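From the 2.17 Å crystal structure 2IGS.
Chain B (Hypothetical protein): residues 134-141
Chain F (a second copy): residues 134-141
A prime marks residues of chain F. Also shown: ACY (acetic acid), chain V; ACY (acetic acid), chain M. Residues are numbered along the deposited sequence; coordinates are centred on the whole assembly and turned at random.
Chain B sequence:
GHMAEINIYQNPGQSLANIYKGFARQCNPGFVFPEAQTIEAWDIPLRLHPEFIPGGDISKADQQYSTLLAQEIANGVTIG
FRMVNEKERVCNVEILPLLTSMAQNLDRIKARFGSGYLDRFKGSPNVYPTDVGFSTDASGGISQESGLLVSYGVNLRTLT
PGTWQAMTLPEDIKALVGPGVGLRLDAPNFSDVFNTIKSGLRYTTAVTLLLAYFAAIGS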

# COMPACT_ATOMS: atom_id res chain seq x y z
N PHE B 134 14.17 -6.89 -13.48
CA PHE B 134 12.79 -7.32 -13.72
C PHE B 134 12.64 -8.67 -14.39
O PHE B 134 13.34 -9.01 -15.33
CB PHE B 134 12.03 -6.25 -14.51
CG PHE B 134 11.88 -4.91 -13.79
CD1 PHE B 134 12.75 -3.85 -14.08
CD2 PHE B 134 10.88 -4.70 -12.84
CE1 PHE B 134 12.62 -2.60 -13.42
CE2 PHE B 134 10.74 -3.48 -12.19
CZ PHE B 134 11.61 -2.42 -12.48
N SER B 135 11.69 -9.44 -13.89
CA SER B 135 11.06 -10.57 -14.58
C SER B 135 10.59 -10.07 -15.97
O SER B 135 10.29 -8.87 -16.15
CB SER B 135 9.81 -10.95 -13.77
OG SER B 135 9.59 -12.33 -13.74
N THR B 136 10.45 -11.03 -16.89
CA THR B 136 10.12 -10.85 -18.28
C THR B 136 8.74 -11.49 -18.57
O THR B 136 8.38 -12.52 -17.95
CB THR B 136 11.25 -11.58 -19.14
OG1 THR B 136 12.32 -10.69 -19.44
CG2 THR B 136 10.74 -12.13 -20.39
N ASP B 137 7.99 -10.94 -19.53
CA ASP B 137 6.89 -11.74 -20.10
C ASP B 137 7.41 -12.84 -21.05
O ASP B 137 8.60 -13.10 -21.10
CB ASP B 137 5.78 -10.86 -20.74
CG ASP B 137 6.30 -9.93 -21.84
OD1 ASP B 137 7.27 -10.28 -22.54
OD2 ASP B 137 5.72 -8.82 -21.99
N ALA B 138 6.52 -13.50 -21.79
CA ALA B 138 6.94 -14.51 -22.76
C ALA B 138 7.52 -13.90 -24.06
O ALA B 138 8.04 -14.63 -24.92
CB ALA B 138 5.79 -15.43 -23.09
N SER B 139 7.46 -12.57 -24.18
CA SER B 139 7.86 -11.88 -25.40
C SER B 139 9.12 -11.03 -25.24
O SER B 139 9.44 -10.22 -26.10
CB SER B 139 6.71 -11.03 -25.93
OG SER B 139 5.58 -11.86 -26.17
N GLY B 140 9.81 -11.22 -24.13
CA GLY B 140 11.05 -10.49 -23.86
C GLY B 140 10.86 -9.15 -23.17
O GLY B 140 11.84 -8.48 -22.84
N GLY B 141 9.61 -8.77 -22.95
CA GLY B 141 9.28 -7.46 -22.43
C GLY B 141 9.02 -7.42 -20.93
O GLY B 141 9.03 -8.43 -20.23
N PHE F 134 12.22 -16.48 -31.27
CA PHE F 134 11.76 -17.34 -30.18
C PHE F 134 11.05 -16.58 -29.06
O PHE F 134 11.48 -15.51 -28.62
CB PHE F 134 12.95 -18.09 -29.60
CG PHE F 134 13.60 -19.05 -30.58
CD1 PHE F 134 14.78 -18.70 -31.23
CD2 PHE F 134 13.04 -20.30 -30.83
CE1 PHE F 134 15.39 -19.59 -32.12
CE2 PHE F 134 13.63 -21.18 -31.69
CZ PHE F 134 14.81 -20.83 -32.35
N SER F 135 9.95 -17.16 -28.59
CA SER F 135 9.37 -16.71 -27.35
C SER F 135 10.36 -16.99 -26.22
O SER F 135 11.32 -17.76 -26.36
CB SER F 135 8.00 -17.34 -27.10
OG SER F 135 8.10 -18.70 -26.72
N THR F 136 10.10 -16.36 -25.09
CA THR F 136 11.02 -16.24 -23.99
C THR F 136 10.42 -16.93 -22.75
O THR F 136 9.20 -17.07 -22.67
CB THR F 136 11.24 -14.71 -23.81
OG1 THR F 136 12.40 -14.32 -24.55
CG2 THR F 136 11.36 -14.31 -22.42
N ASP F 137 11.27 -17.42 -21.84
CA ASP F 137 10.82 -17.78 -20.48
C ASP F 137 10.66 -16.49 -19.66
O ASP F 137 10.80 -15.40 -20.19
CB ASP F 137 11.79 -18.77 -19.79
CG ASP F 137 13.23 -18.20 -19.66
OD1 ASP F 137 13.39 -16.97 -19.61
OD2 ASP F 137 14.20 -18.98 -19.60
N ALA F 138 10.40 -16.62 -18.38
CA ALA F 138 10.19 -15.48 -17.49
C ALA F 138 11.48 -14.75 -17.07
O ALA F 138 11.43 -13.73 -16.37
CB ALA F 138 9.39 -15.92 -16.27
N SER F 139 12.62 -15.27 -17.53
CA SER F 139 13.96 -14.76 -17.15
C SER F 139 14.70 -14.15 -18.34
O SER F 139 15.89 -13.81 -18.26
CB SER F 139 14.78 -15.88 -16.52
OG SER F 139 14.02 -16.45 -15.46
N GLY F 140 13.97 -14.01 -19.44
CA GLY F 140 14.49 -13.45 -20.67
C GLY F 140 15.24 -14.46 -21.52
O GLY F 140 15.82 -14.08 -22.51
N GLY F 141 15.24 -15.74 -21.14
CA GLY F 141 16.04 -16.73 -21.88
C GLY F 141 15.17 -17.47 -22.88
O GLY F 141 14.01 -17.13 -23.10
C ACY V . 7.27 -19.93 -22.74
O ACY V . 7.45 -19.02 -23.64
OXT ACY V . 8.10 -20.31 -21.85
CH3 ACY V . 5.95 -20.64 -22.72
C ACY M . 5.87 -13.02 -15.42
O ACY M . 7.12 -12.73 -15.24
OXT ACY M . 5.13 -12.71 -16.43
CH3 ACY M . 5.19 -13.83 -14.36

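The contact between the two copies is small, burying 315 Å² summed over both sides, and most of that area belongs to Thr136 and Ala138 with their counterparts Thr136′ and Ala138′. Each threonine has 63 Å² covered by the other stretch, and the alanines have 52 and 55 Å². The CA register explains the pairing: Thr136 lies 4.7 Å from Ala138′ and Ala138 lies 4.6 Å from Thr136′, CA to CA, so the same two positions meet twice with their roles exchanged, as in an approximate twofold arrangement.

Backbone hydrogen bonds hold each pair together. Thr136 N donates to Ala138′ O at 2.9 Å, with an angle of 159° at the hydrogen, and Thr136′ N donates to Ala138 O at 2.7 Å and 158°. Both are short and reasonably straight. A weaker interaction runs the other way within each pair: Ala138′ CA approaches Thr136 O at 3.5 Å and Ala138 CA approaches Thr136′ O at 3.4 Å, with angles of 145° and 142° at the hydrogen, as expected for CA-H...O contacts. Threonine therefore meets alanine through both its amide and its carbonyl, although neither stretch forms a regular strand over these residues.

The threonine side chains fill the middle. Both CA-to-CB bonds point toward the other stretch, and chi1 is -90° in Thr136 and -94° in Thr136′, the latter between rotamer wells. The methyl carbons Thr136 CG2 and Thr136′ CG2 are 3.0 Å apart, well inside the usual separation of two methyl groups, so this is a tight contact rather than relaxed packing. Each methyl also sits against a carbonyl of the opposing turn, with Thr136 CG2 to Asp137′ O and Asp137 O to Thr136′ CG2 both 3.3 Å. The two carbonyl oxygens, Asp137 O and Asp137′ O, are themselves 3.3 Å apart; both are acceptors, and no hydrogen bond joins them.

The alanines are presented by type I turns running from Asp137 to Gly140 and from Asp137′ to Gly140′. Asp137 OD1 accepts from Ser139 N and from Gly141 N, each at 2.8 Å, and the second copy repeats this, with Asp137′ OD1 lying 2.8 Å from Ser139′ N and 2.7 Å from Gly141′ N. A backbone bond from Asp137 N to Gly141 O, 2.8 Å, adds a further tie across the loop, matched by Asp137′ N to Gly141′ O at 3.0 Å. The turn then brings Gly140 N within 3.8 Å of Thr136′ CB, while Gly140′ N lies 3.7 Å from Thr136 CB. Gly140 has phi/psi of 88/-2°, at which a CB would jam against the preceding carbonyl oxygen.

Acetic acid, probably from the crystallisation liquor, lies beside each copy. Ser135 OG donates to O of the chain M molecule at 2.9 Å, and Ser135′ OG to O of the chain V molecule at 3.2 Å.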